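Local coordinates for protein Nrps/pks (PDB 4OPE) that probably catalyses the decarboxylative condensation that lengthens the polyketide chain of oxazolomycin, acting as ketosynthase domain KS7 of an "AT-less" synthase, at residues 86-91 with 573-578; 71-76 with 95-100; 90-95 with 130-135; 461-466 with 567-572. All blocks are in the same frame, centred on the assembly; numbering follows the deposited sequence.

Contact 1 of 4, residues 86-91 with 573-578; sequences VEAEHI and ERCWLP
Apolar contact joins the last turn of helix 85-90 to the chain that leaves strand 573-574. The methyl of A88 faces the SG of C575, with A88 CB and C575 SG 3.7 Å apart; an apolar methyl and a small, weakly polar thiol are short enough to let the backbones come close, and E89 and C575 have the nearest CA pair. F76 packs on both side chains. Further along, L577 lays its CD1 branch over one face of the H90 imidazole in a CH-pi contact, the carbon 3.7 Å from the ring centroid and 25° off its normal. The methyl sits toward the rim, nearest H90 NE2.

Hydrogen bonds fix the pieces that meet. H90 ND1 donates to V86 O one turn back, 2.9 Å long and almost straight at 173°, with the acceptor in the plane of the ring, which fixes the turn of the imidazole under L577. E89, extended beyond CG, reaches along the loop and takes a bond from a water at 2.9 Å from its OE1; the same water accepts from W576 N at 3.3 Å. Q85 NE2 also binds E89 OE1.

The Y132 hydroxyl accepts from L577 N and donates to E89 O, as the water serves W576 N, so the polar link between the segments runs through a water and a tyrosine hydroxyl, while the main direct touches are apolar or CH-pi.

Contact 2 of 4, residues 71-76 with 95-100; sequences SDVASF and ERIFLQ
D72 begins the turn by holding its own segment together: its OD2 takes the S75 hydroxyl on the syn lone pair, while OD1 receives a weak bond from A74 N. An aspartate suits such a tight bend because its two oxygens can serve two neighbours at once. V73 meets the helix with one branch, V73 CG1 lying 4.0 Å from I97 CD1. The carbonyls of V73 and S75 both accept from one water, which lies 3.0 Å from V73 O and 2.6 Å from S75 O and is weakly bound by R96 NH1. The guanidinium of R96 has its main partner elsewhere, in I91 O through NH2.

F76 makes the largest share of the contact. With CG anti to the backbone N (chi1 -168°), its ring lies against the aliphatic part of R96, whose CB sits over one face, 3.8 Å from the centroid. CZ touches L99 CD1 at 4.0 Å, and NE2 of Q100 comes to 3.6 Å from F76 CD1, its amide turned 42° from the ring.

Strand 75-76 thus rests on helix 93-108, pairs antiparallel with strand 573-574, and has helix 152-163 and strand 242-250 behind the helix.

Contact 3 of 4, residues 90-95 with 130-135; sequences HIDPQE and GHYQLY
Y132 lays its ring across the side of P93, whose CD stands over one face, 3.8 Å from the centroid and toward the rim. This is a CH-pi contact: proline CD, next to nitrogen, has somewhat polarised hydrogens, and the rigid ring presents them to the aromatic face. With Y132 CG anti to the backbone N (chi1 -165°), the ring runs past D92 until Y132 CE2 lies 3.4 Å from I91 O, and the tyrosine hydroxyl reaches E89 O and L577 N beyond.

D92 and Y132 run antiparallel alongside each other, the carboxylate inclined 51° to the ring. D92 is the N-cap of helix 93-108: OD1 accepts from Q94 N at 2.9 Å, nearly straight, on its anti lone pair. The other oxygen, OD2, packs 3.2 Å from Y132 CB and takes a weak bond from Y132 N at 3.5 Å; its stronger partner is S150 OG. A buried carboxylate is thus shared among three donors, and the helix end would probably stabilise its charge. Q94 adds a water bridge, OE1 to water at 2.9 Å and on to H131 N, while V205 N also binds that OE1.

The start of helix 93-108 is therefore held against the loop between strand 121-126 and helix 137-141. Helices 152-163 and 210-217 and strand 197-204 close round them, and Q133 and L134 pack on their counterparts in the second subunit.

Contact 4 of 4, residues 461-466 with 567-572; sequences LHEHTA and GYPFAR
P569 points its ring at helix 458-473, against the side chains of E463 and H464, and the two helical side chains meet it quite differently. H464 crosses the proline at about a right angle: with its CG anti to the backbone N (chi1 -173°), the imidazole swings aside and the touch is made by H464 CB, 3.7 Å from P569 CG. That same P569 CG is 3.6 Å from H464 N, so the ring sits close on the helix backbone. E463 instead runs alongside P569 in the opposite direction, extended beyond CG, so that its OE1 comes to lie 3.4 Å from P569 CB.

P569 is the centre of an inverse gamma turn, closed by a weak bond from F570 N to Y568 O; its fixed phi fits that turn. The sequence here, tyrosine-proline-phenylalanine, resembles the linker motif that in polyketide synthase modules returns across the ketosynthase, and probably plays that part here; helix 458-473 with strand 449-455 and helix 505-516 behind it is consistent with the flanking subdomain beside the ketosynthase core. R460 NH1 grips both E463 OE1 and P569 O.

Past the proline, the solvent-exposed R572 bends at chi3 (-94°) to bring its guanidinium back to the glutamate, the two planar groups 32° apart. E463 OE2 and R572 NH2 form a salt bridge at 3.0 Å. At the opposite end of P569 a water lies in the plane of the H464 ring, 2.6 Å from ND1, and donates to G567 O at 2.9 Å.

Contacts 1, 2 and 3 cluster, their centres 10 to 11 Å apart, around the consecutive helices 85-90 and 93-108. Contacts 1 and 3 share H90 and I91; contacts 2 and 3 both use helix 93-108. The two-stranded antiparallel sheet 75-76/573-574 unites contacts 1 and 2. Along the chain contact 2 crosses contacts 1 and 3; contacts 2 and 3 close before contact 4 opens, and contacts 3 and 4 do not touch. Contact 4, nested inside the loop closed by contact 1, lies about 21 Å from it between centres and touches contact 2. Its segment 567-572 continues into 573-578, carrying the chain from its place against helix 458-473 to the N-terminal ketosynthase region and tying the two together.

Contact 1 of 4, residues 86-91 with 573-578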
# COMPACT_ATOMS: atom_id res chain seq x y z
N VAL A 86 -19.29 18.00 9.21
CA VAL A 86 -18.34 18.83 8.51
C VAL A 86 -17.11 18.01 8.16
O VAL A 86 -16.63 18.07 7.03
CB VAL A 86 -18.02 20.19 9.27
CG1 VAL A 86 -16.54 20.58 9.26
CG2 VAL A 86 -18.82 21.33 8.63
N GLU A 87 -16.60 17.25 9.12
CA GLU A 87 -15.48 16.40 8.81
C GLU A 87 -15.83 15.49 7.61
O GLU A 87 -15.03 15.33 6.70
CB GLU A 87 -15.03 15.58 10.02
CG GLU A 87 -13.95 14.56 9.67
CD GLU A 87 -13.08 14.11 10.85
OE1 GLU A 87 -13.59 13.96 12.00
OE2 GLU A 87 -11.87 13.88 10.59
N ALA A 88 -17.02 14.91 7.60
CA ALA A 88 -17.41 13.99 6.54
C ALA A 88 -17.35 14.62 5.15
O ALA A 88 -16.83 14.00 4.21
CB ALA A 88 -18.80 13.41 6.78
N GLU A 89 -17.88 15.84 5.02
CA GLU A 89 -17.83 16.56 3.77
C GLU A 89 -16.40 16.72 3.24
O GLU A 89 -16.22 16.87 2.03
CB GLU A 89 -18.39 17.97 3.92
CG GLU A 89 -19.87 18.09 4.16
CD GLU A 89 -20.31 19.52 4.45
OE1 GLU A 89 -21.54 19.76 4.45
OE2 GLU A 89 -19.43 20.40 4.69
N HIS A 90 -15.42 16.72 4.14
CA HIS A 90 -14.05 17.08 3.80
C HIS A 90 -13.17 15.85 3.54
O HIS A 90 -12.02 16.01 3.13
CB HIS A 90 -13.41 18.03 4.87
CG HIS A 90 -13.89 19.44 4.78
ND1 HIS A 90 -15.03 19.89 5.41
CD2 HIS A 90 -13.41 20.50 4.09
CE1 HIS A 90 -15.23 21.16 5.12
NE2 HIS A 90 -14.26 21.56 4.32
N ILE A 91 -13.69 14.64 3.78
CA ILE A 91 -12.97 13.46 3.36
C ILE A 91 -13.64 12.73 2.21
O ILE A 91 -14.85 12.81 2.01
CB ILE A 91 -12.70 12.49 4.50
CG1 ILE A 91 -13.94 11.69 4.79
CG2 ILE A 91 -12.22 13.27 5.71
CD1 ILE A 91 -13.77 10.68 5.91
N GLU A 573 -27.20 10.69 5.00
CA GLU A 573 -26.95 12.13 5.00
C GLU A 573 -25.97 12.45 3.87
O GLU A 573 -24.92 11.82 3.75
CB GLU A 573 -26.32 12.61 6.32
CG GLU A 573 -26.99 12.13 7.60
CD GLU A 573 -28.43 12.60 7.76
OE1 GLU A 573 -29.27 11.81 8.28
OE2 GLU A 573 -28.71 13.76 7.37
N ARG A 574 -26.34 13.45 3.06
CA ARG A 574 -25.49 14.00 2.03
C ARG A 574 -24.24 14.60 2.69
O ARG A 574 -24.34 15.37 3.63
CB ARG A 574 -26.29 15.03 1.25
CG ARG A 574 -25.46 15.83 0.28
CD ARG A 574 -26.27 16.42 -0.88
NE ARG A 574 -25.34 17.01 -1.83
CZ ARG A 574 -24.87 16.39 -2.90
NH1 ARG A 574 -23.99 17.03 -3.67
NH2 ARG A 574 -25.25 15.16 -3.22
N CYS A 575 -23.08 14.19 2.24
CA CYS A 575 -21.81 14.79 2.67
C CYS A 575 -20.97 15.00 1.42
O CYS A 575 -20.27 14.10 0.91
CB CYS A 575 -21.07 13.91 3.69
SG CYS A 575 -22.10 13.39 5.09
N TRP A 576 -21.11 16.19 0.87
CA TRP A 576 -20.40 16.56 -0.34
C TRP A 576 -19.99 17.98 -0.12
O TRP A 576 -20.80 18.77 0.36
CB TRP A 576 -21.28 16.39 -1.58
CG TRP A 576 -20.49 16.11 -2.85
CD1 TRP A 576 -20.29 16.96 -3.89
CD2 TRP A 576 -19.81 14.89 -3.21
NE1 TRP A 576 -19.56 16.36 -4.87
CE2 TRP A 576 -19.24 15.09 -4.49
CE3 TRP A 576 -19.63 13.65 -2.59
CZ2 TRP A 576 -18.51 14.11 -5.16
CZ3 TRP A 576 -18.89 12.66 -3.26
CH2 TRP A 576 -18.34 12.91 -4.54
N LEU A 577 -18.74 18.30 -0.42
CA LEU A 577 -18.27 19.64 -0.18
C LEU A 577 -19.21 20.55 -0.98
O LEU A 577 -19.73 20.15 -2.02
CB LEU A 577 -16.81 19.80 -0.61
CG LEU A 577 -16.11 21.06 -0.09
CD1 LEU A 577 -15.77 20.97 1.40
CD2 LEU A 577 -14.85 21.34 -0.89
N PRO A 578 -19.54 21.74 -0.45
CA PRO A 578 -20.39 22.63 -1.25
C PRO A 578 -19.65 23.20 -2.44
O PRO A 578 -20.25 23.40 -3.50
CB PRO A 578 -20.74 23.73 -0.28
CG PRO A 578 -20.76 23.02 1.04
CD PRO A 578 -19.54 22.14 0.97
O HOH W 1 -23.02 18.32 2.44

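Contact 2 of 4, residues 71-76 with 95-100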
# COMPACT_ATOMS: atom_id res chain seq x y z
N SER A 71 -24.92 3.97 -7.11
CA SER A 71 -26.19 4.70 -7.08
C SER A 71 -26.11 6.02 -6.31
O SER A 71 -26.78 7.01 -6.69
CB SER A 71 -27.34 3.81 -6.54
OG SER A 71 -27.29 3.72 -5.13
N ASP A 72 -25.29 6.07 -5.26
CA ASP A 72 -25.17 7.29 -4.51
C ASP A 72 -23.94 7.33 -3.63
O ASP A 72 -23.93 6.67 -2.60
CB ASP A 72 -26.40 7.46 -3.65
CG ASP A 72 -26.30 8.65 -2.70
OD1 ASP A 72 -25.75 9.76 -3.05
OD2 ASP A 72 -26.83 8.46 -1.57
N VAL A 73 -22.96 8.16 -3.99
CA VAL A 73 -21.67 8.19 -3.31
C VAL A 73 -21.52 9.30 -2.28
O VAL A 73 -20.60 9.28 -1.49
CB VAL A 73 -20.48 8.33 -4.29
CG1 VAL A 73 -20.24 7.06 -5.05
CG2 VAL A 73 -20.71 9.47 -5.25
N ALA A 74 -22.42 10.27 -2.27
CA ALA A 74 -22.37 11.35 -1.26
C ALA A 74 -22.86 10.92 0.11
O ALA A 74 -22.45 11.47 1.10
CB ALA A 74 -23.18 12.53 -1.72
N SER A 75 -23.70 9.91 0.15
CA SER A 75 -24.36 9.51 1.39
C SER A 75 -23.49 8.79 2.38
O SER A 75 -22.73 7.91 2.05
CB SER A 75 -25.57 8.65 1.09
OG SER A 75 -26.54 9.49 0.51
N PHE A 76 -23.65 9.22 3.62
CA PHE A 76 -22.91 8.72 4.73
C PHE A 76 -23.76 8.89 6.00
O PHE A 76 -24.70 9.72 6.02
CB PHE A 76 -21.60 9.50 4.86
CG PHE A 76 -20.62 8.88 5.80
CD1 PHE A 76 -20.40 7.51 5.80
CD2 PHE A 76 -19.96 9.65 6.71
CE1 PHE A 76 -19.51 6.93 6.68
CE2 PHE A 76 -19.04 9.09 7.59
CZ PHE A 76 -18.79 7.72 7.56
N GLU A 95 -13.18 6.73 1.66
CA GLU A 95 -13.02 6.46 3.09
C GLU A 95 -14.37 6.17 3.76
O GLU A 95 -14.52 5.26 4.53
CB GLU A 95 -12.37 7.66 3.76
CG GLU A 95 -11.98 7.46 5.22
CD GLU A 95 -11.04 8.56 5.76
OE1 GLU A 95 -10.78 9.58 5.08
OE2 GLU A 95 -10.57 8.41 6.89
N ARG A 96 -15.39 6.90 3.39
CA ARG A 96 -16.66 6.73 4.03
C ARG A 96 -17.36 5.45 3.63
O ARG A 96 -17.93 4.74 4.46
CB ARG A 96 -17.54 7.89 3.64
CG ARG A 96 -16.91 9.27 3.90
CD ARG A 96 -17.90 10.35 3.59
NE ARG A 96 -17.38 11.34 2.66
CZ ARG A 96 -18.09 11.89 1.70
NH1 ARG A 96 -19.34 11.52 1.43
NH2 ARG A 96 -17.52 12.81 0.97
N ILE A 97 -17.33 5.16 2.35
CA ILE A 97 -18.00 4.00 1.82
C ILE A 97 -17.34 2.73 2.30
O ILE A 97 -18.02 1.74 2.63
CB ILE A 97 -18.04 4.08 0.31
CG1 ILE A 97 -19.05 5.17 -0.06
CG2 ILE A 97 -18.41 2.73 -0.29
CD1 ILE A 97 -19.20 5.38 -1.55
N PHE A 98 -16.03 2.73 2.34
CA PHE A 98 -15.34 1.57 2.83
C PHE A 98 -15.68 1.25 4.31
O PHE A 98 -15.70 0.09 4.71
CB PHE A 98 -13.85 1.74 2.63
CG PHE A 98 -13.09 0.48 2.78
CD1 PHE A 98 -13.33 -0.58 1.94
CD2 PHE A 98 -12.17 0.35 3.75
CE1 PHE A 98 -12.63 -1.78 2.08
CE2 PHE A 98 -11.47 -0.86 3.89
CZ PHE A 98 -11.71 -1.92 3.05
N LEU A 99 -15.97 2.26 5.10
CA LEU A 99 -16.38 2.02 6.45
C LEU A 99 -17.70 1.26 6.49
O LEU A 99 -17.85 0.26 7.22
CB LEU A 99 -16.56 3.32 7.19
CG LEU A 99 -15.37 3.87 7.92
CD1 LEU A 99 -15.73 5.28 8.29
CD2 LEU A 99 -15.05 3.06 9.17
N GLN A 100 -18.66 1.70 5.70
CA GLN A 100 -19.91 0.97 5.63
C GLN A 100 -19.71 -0.45 5.08
O GLN A 100 -20.30 -1.40 5.58
CB GLN A 100 -20.96 1.76 4.88
CG GLN A 100 -21.21 3.14 5.52
CD GLN A 100 -22.23 4.00 4.75
OE1 GLN A 100 -22.37 3.84 3.57
NE2 GLN A 100 -22.88 4.93 5.41
O HOH W 2 -20.34 8.56 1.37

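Contact 3 of 4, residues 90-95 with 130-135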
# COMPACT_ATOMS: atom_id res chain seq x y z
N HIS A 90 -15.42 16.72 4.14
CA HIS A 90 -14.05 17.08 3.80
C HIS A 90 -13.17 15.85 3.54
O HIS A 90 -12.02 16.01 3.13
CB HIS A 90 -13.41 18.03 4.87
CG HIS A 90 -13.89 19.44 4.78
ND1 HIS A 90 -15.03 19.89 5.41
CD2 HIS A 90 -13.41 20.50 4.09
CE1 HIS A 90 -15.23 21.16 5.12
NE2 HIS A 90 -14.26 21.56 4.32
N ILE A 91 -13.69 14.64 3.78
CA ILE A 91 -12.97 13.46 3.36
C ILE A 91 -13.64 12.73 2.21
O ILE A 91 -14.85 12.81 2.01
CB ILE A 91 -12.70 12.49 4.50
CG1 ILE A 91 -13.94 11.69 4.79
CG2 ILE A 91 -12.22 13.27 5.71
CD1 ILE A 91 -13.77 10.68 5.91
N ASP A 92 -12.78 12.03 1.46
CA ASP A 92 -13.09 11.33 0.22
C ASP A 92 -14.17 10.31 0.48
O ASP A 92 -14.11 9.63 1.49
CB ASP A 92 -11.82 10.61 -0.24
CG ASP A 92 -11.86 10.21 -1.69
OD1 ASP A 92 -12.81 9.51 -2.12
OD2 ASP A 92 -10.91 10.60 -2.40
N PRO A 93 -15.13 10.15 -0.44
CA PRO A 93 -16.16 9.14 -0.27
C PRO A 93 -15.63 7.72 -0.25
O PRO A 93 -16.30 6.84 0.23
CB PRO A 93 -17.07 9.37 -1.49
CG PRO A 93 -16.31 10.20 -2.41
CD PRO A 93 -15.45 11.04 -1.55
N GLN A 94 -14.43 7.49 -0.75
CA GLN A 94 -13.81 6.18 -0.64
C GLN A 94 -13.64 5.81 0.83
O GLN A 94 -13.94 4.70 1.22
CB GLN A 94 -12.48 6.13 -1.41
CG GLN A 94 -12.69 6.38 -2.90
CD GLN A 94 -11.42 6.47 -3.76
OE1 GLN A 94 -11.48 6.30 -5.00
NE2 GLN A 94 -10.29 6.76 -3.14
N GLU A 95 -13.18 6.73 1.66
CA GLU A 95 -13.02 6.46 3.09
C GLU A 95 -14.37 6.17 3.76
O GLU A 95 -14.52 5.26 4.53
CB GLU A 95 -12.37 7.66 3.76
CG GLU A 95 -11.98 7.46 5.22
CD GLU A 95 -11.04 8.56 5.76
OE1 GLU A 95 -10.78 9.58 5.08
OE2 GLU A 95 -10.57 8.41 6.89
N GLY A 130 -7.17 9.28 -5.79
CA GLY A 130 -7.66 10.06 -4.69
C GLY A 130 -8.01 11.41 -5.23
O GLY A 130 -7.30 12.35 -4.99
N HIS A 131 -9.11 11.49 -5.95
CA HIS A 131 -9.53 12.68 -6.60
C HIS A 131 -10.35 13.63 -5.80
O HIS A 131 -10.40 14.80 -6.15
CB HIS A 131 -10.33 12.34 -7.84
CG HIS A 131 -9.50 11.76 -8.93
ND1 HIS A 131 -8.18 12.11 -9.12
CD2 HIS A 131 -9.78 10.81 -9.84
CE1 HIS A 131 -7.69 11.43 -10.14
NE2 HIS A 131 -8.64 10.63 -10.59
N TYR A 132 -11.00 13.18 -4.74
CA TYR A 132 -11.83 14.09 -3.96
C TYR A 132 -10.99 15.25 -3.43
O TYR A 132 -11.50 16.38 -3.30
CB TYR A 132 -12.50 13.38 -2.81
CG TYR A 132 -13.64 14.15 -2.18
CD1 TYR A 132 -14.84 14.31 -2.86
CD2 TYR A 132 -13.55 14.65 -0.88
CE1 TYR A 132 -15.92 14.97 -2.27
CE2 TYR A 132 -14.60 15.32 -0.29
CZ TYR A 132 -15.79 15.47 -1.00
OH TYR A 132 -16.89 16.10 -0.43
N GLN A 133 -9.70 14.99 -3.14
CA GLN A 133 -8.85 16.06 -2.63
C GLN A 133 -8.64 17.21 -3.59
O GLN A 133 -8.19 18.26 -3.17
CB GLN A 133 -7.49 15.52 -2.19
CG GLN A 133 -6.49 15.43 -3.30
CD GLN A 133 -5.30 14.57 -2.92
OE1 GLN A 133 -4.50 14.93 -2.04
NE2 GLN A 133 -5.16 13.45 -3.62
N LEU A 134 -8.95 17.04 -4.87
CA LEU A 134 -8.86 18.17 -5.81
C LEU A 134 -9.88 19.25 -5.53
O LEU A 134 -9.63 20.40 -5.78
CB LEU A 134 -9.10 17.73 -7.23
CG LEU A 134 -8.21 16.61 -7.78
CD1 LEU A 134 -8.65 16.41 -9.24
CD2 LEU A 134 -6.70 16.83 -7.62
N TYR A 135 -11.06 18.87 -5.06
CA TYR A 135 -12.06 19.86 -4.70
C TYR A 135 -11.65 20.75 -3.53
O TYR A 135 -11.04 20.30 -2.54
CB TYR A 135 -13.39 19.21 -4.33
CG TYR A 135 -14.07 18.50 -5.47
CD1 TYR A 135 -14.33 19.16 -6.66
CD2 TYR A 135 -14.47 17.15 -5.34
CE1 TYR A 135 -14.98 18.53 -7.70
CE2 TYR A 135 -15.10 16.49 -6.39
CZ TYR A 135 -15.36 17.18 -7.57
OH TYR A 135 -16.01 16.55 -8.63
O HOH W 3 -11.00 8.83 -6.40

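Contact 4 of 4, residues 461-466 with 567-572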
# COMPACT_ATOMS: atom_id res chain seq x y z
N LEU A 461 -34.38 1.51 12.70
CA LEU A 461 -35.00 0.23 13.05
C LEU A 461 -36.19 -0.00 12.18
O LEU A 461 -36.51 -1.11 11.81
CB LEU A 461 -35.51 0.27 14.47
CG LEU A 461 -36.07 -1.00 15.06
CD1 LEU A 461 -35.04 -2.07 14.86
CD2 LEU A 461 -36.32 -0.83 16.53
N HIS A 462 -36.86 1.08 11.88
CA HIS A 462 -37.95 1.05 10.96
C HIS A 462 -37.52 0.55 9.58
O HIS A 462 -38.15 -0.37 9.06
CB HIS A 462 -38.61 2.44 10.84
CG HIS A 462 -39.77 2.41 9.92
ND1 HIS A 462 -41.06 2.21 10.37
CD2 HIS A 462 -39.84 2.42 8.57
CE1 HIS A 462 -41.87 2.13 9.33
NE2 HIS A 462 -41.15 2.25 8.23
N GLU A 463 -36.49 1.15 9.00
CA GLU A 463 -36.00 0.73 7.68
C GLU A 463 -35.60 -0.73 7.74
O GLU A 463 -36.02 -1.55 6.91
CB GLU A 463 -34.78 1.52 7.24
CG GLU A 463 -34.98 2.45 6.05
CD GLU A 463 -33.69 2.66 5.25
OE1 GLU A 463 -32.66 3.09 5.83
OE2 GLU A 463 -33.71 2.41 4.03
N HIS A 464 -34.83 -1.06 8.76
CA HIS A 464 -34.33 -2.43 8.97
C HIS A 464 -35.44 -3.48 9.01
O HIS A 464 -35.39 -4.51 8.32
CB HIS A 464 -33.49 -2.40 10.25
CG HIS A 464 -32.77 -3.66 10.54
ND1 HIS A 464 -32.23 -4.45 9.55
CD2 HIS A 464 -32.49 -4.27 11.72
CE1 HIS A 464 -31.65 -5.49 10.12
NE2 HIS A 464 -31.80 -5.41 11.43
N THR A 465 -36.48 -3.19 9.79
CA THR A 465 -37.66 -4.05 9.88
C THR A 465 -38.29 -4.24 8.52
O THR A 465 -38.57 -5.36 8.11
CB THR A 465 -38.70 -3.48 10.86
OG1 THR A 465 -38.16 -3.47 12.19
CG2 THR A 465 -39.96 -4.32 10.90
N ALA A 466 -38.48 -3.15 7.81
CA ALA A 466 -39.01 -3.21 6.43
C ALA A 466 -38.15 -4.04 5.46
O ALA A 466 -38.67 -4.83 4.66
CB ALA A 466 -39.19 -1.78 5.87
N GLY A 567 -28.11 -6.13 5.30
CA GLY A 567 -27.25 -5.50 6.28
C GLY A 567 -27.85 -4.22 6.86
O GLY A 567 -28.88 -3.75 6.39
N TYR A 568 -27.19 -3.67 7.88
CA TYR A 568 -27.68 -2.49 8.57
C TYR A 568 -27.96 -1.35 7.59
O TYR A 568 -27.11 -1.02 6.79
CB TYR A 568 -26.64 -2.02 9.59
CG TYR A 568 -27.10 -0.87 10.43
CD1 TYR A 568 -27.90 -1.08 11.52
CD2 TYR A 568 -26.72 0.42 10.16
CE1 TYR A 568 -28.29 -0.04 12.34
CE2 TYR A 568 -27.15 1.48 10.94
CZ TYR A 568 -27.95 1.23 12.04
OH TYR A 568 -28.40 2.23 12.84
N PRO A 569 -29.16 -0.76 7.63
CA PRO A 569 -29.48 0.35 6.77
C PRO A 569 -28.99 1.70 7.29
O PRO A 569 -29.71 2.43 7.92
CB PRO A 569 -31.00 0.30 6.70
CG PRO A 569 -31.42 -0.23 8.02
CD PRO A 569 -30.29 -1.10 8.52
N PHE A 570 -27.76 2.05 6.98
CA PHE A 570 -27.19 3.30 7.42
C PHE A 570 -28.04 4.48 7.02
O PHE A 570 -28.77 4.44 6.04
CB PHE A 570 -25.79 3.46 6.84
CG PHE A 570 -24.78 2.57 7.47
CD1 PHE A 570 -24.34 2.81 8.76
CD2 PHE A 570 -24.31 1.46 6.81
CE1 PHE A 570 -23.41 1.98 9.36
CE2 PHE A 570 -23.39 0.63 7.39
CZ PHE A 570 -22.92 0.89 8.67
N ALA A 571 -27.93 5.54 7.80
CA ALA A 571 -28.60 6.76 7.45
C ALA A 571 -27.91 7.26 6.22
O ALA A 571 -26.70 7.05 6.09
CB ALA A 571 -28.48 7.79 8.56
N ARG A 572 -28.66 7.95 5.36
CA ARG A 572 -28.10 8.58 4.17
C ARG A 572 -28.11 10.11 4.21
O ARG A 572 -28.91 10.73 3.51
CB ARG A 572 -28.83 8.08 2.94
CG ARG A 572 -28.60 6.62 2.71
CD ARG A 572 -29.53 6.07 1.67
NE ARG A 572 -30.70 5.51 2.31
CZ ARG A 572 -31.90 5.42 1.74
NH1 ARG A 572 -32.12 5.86 0.50
NH2 ARG A 572 -32.90 4.88 2.45
O HOH W 4 -31.66 -4.31 7.06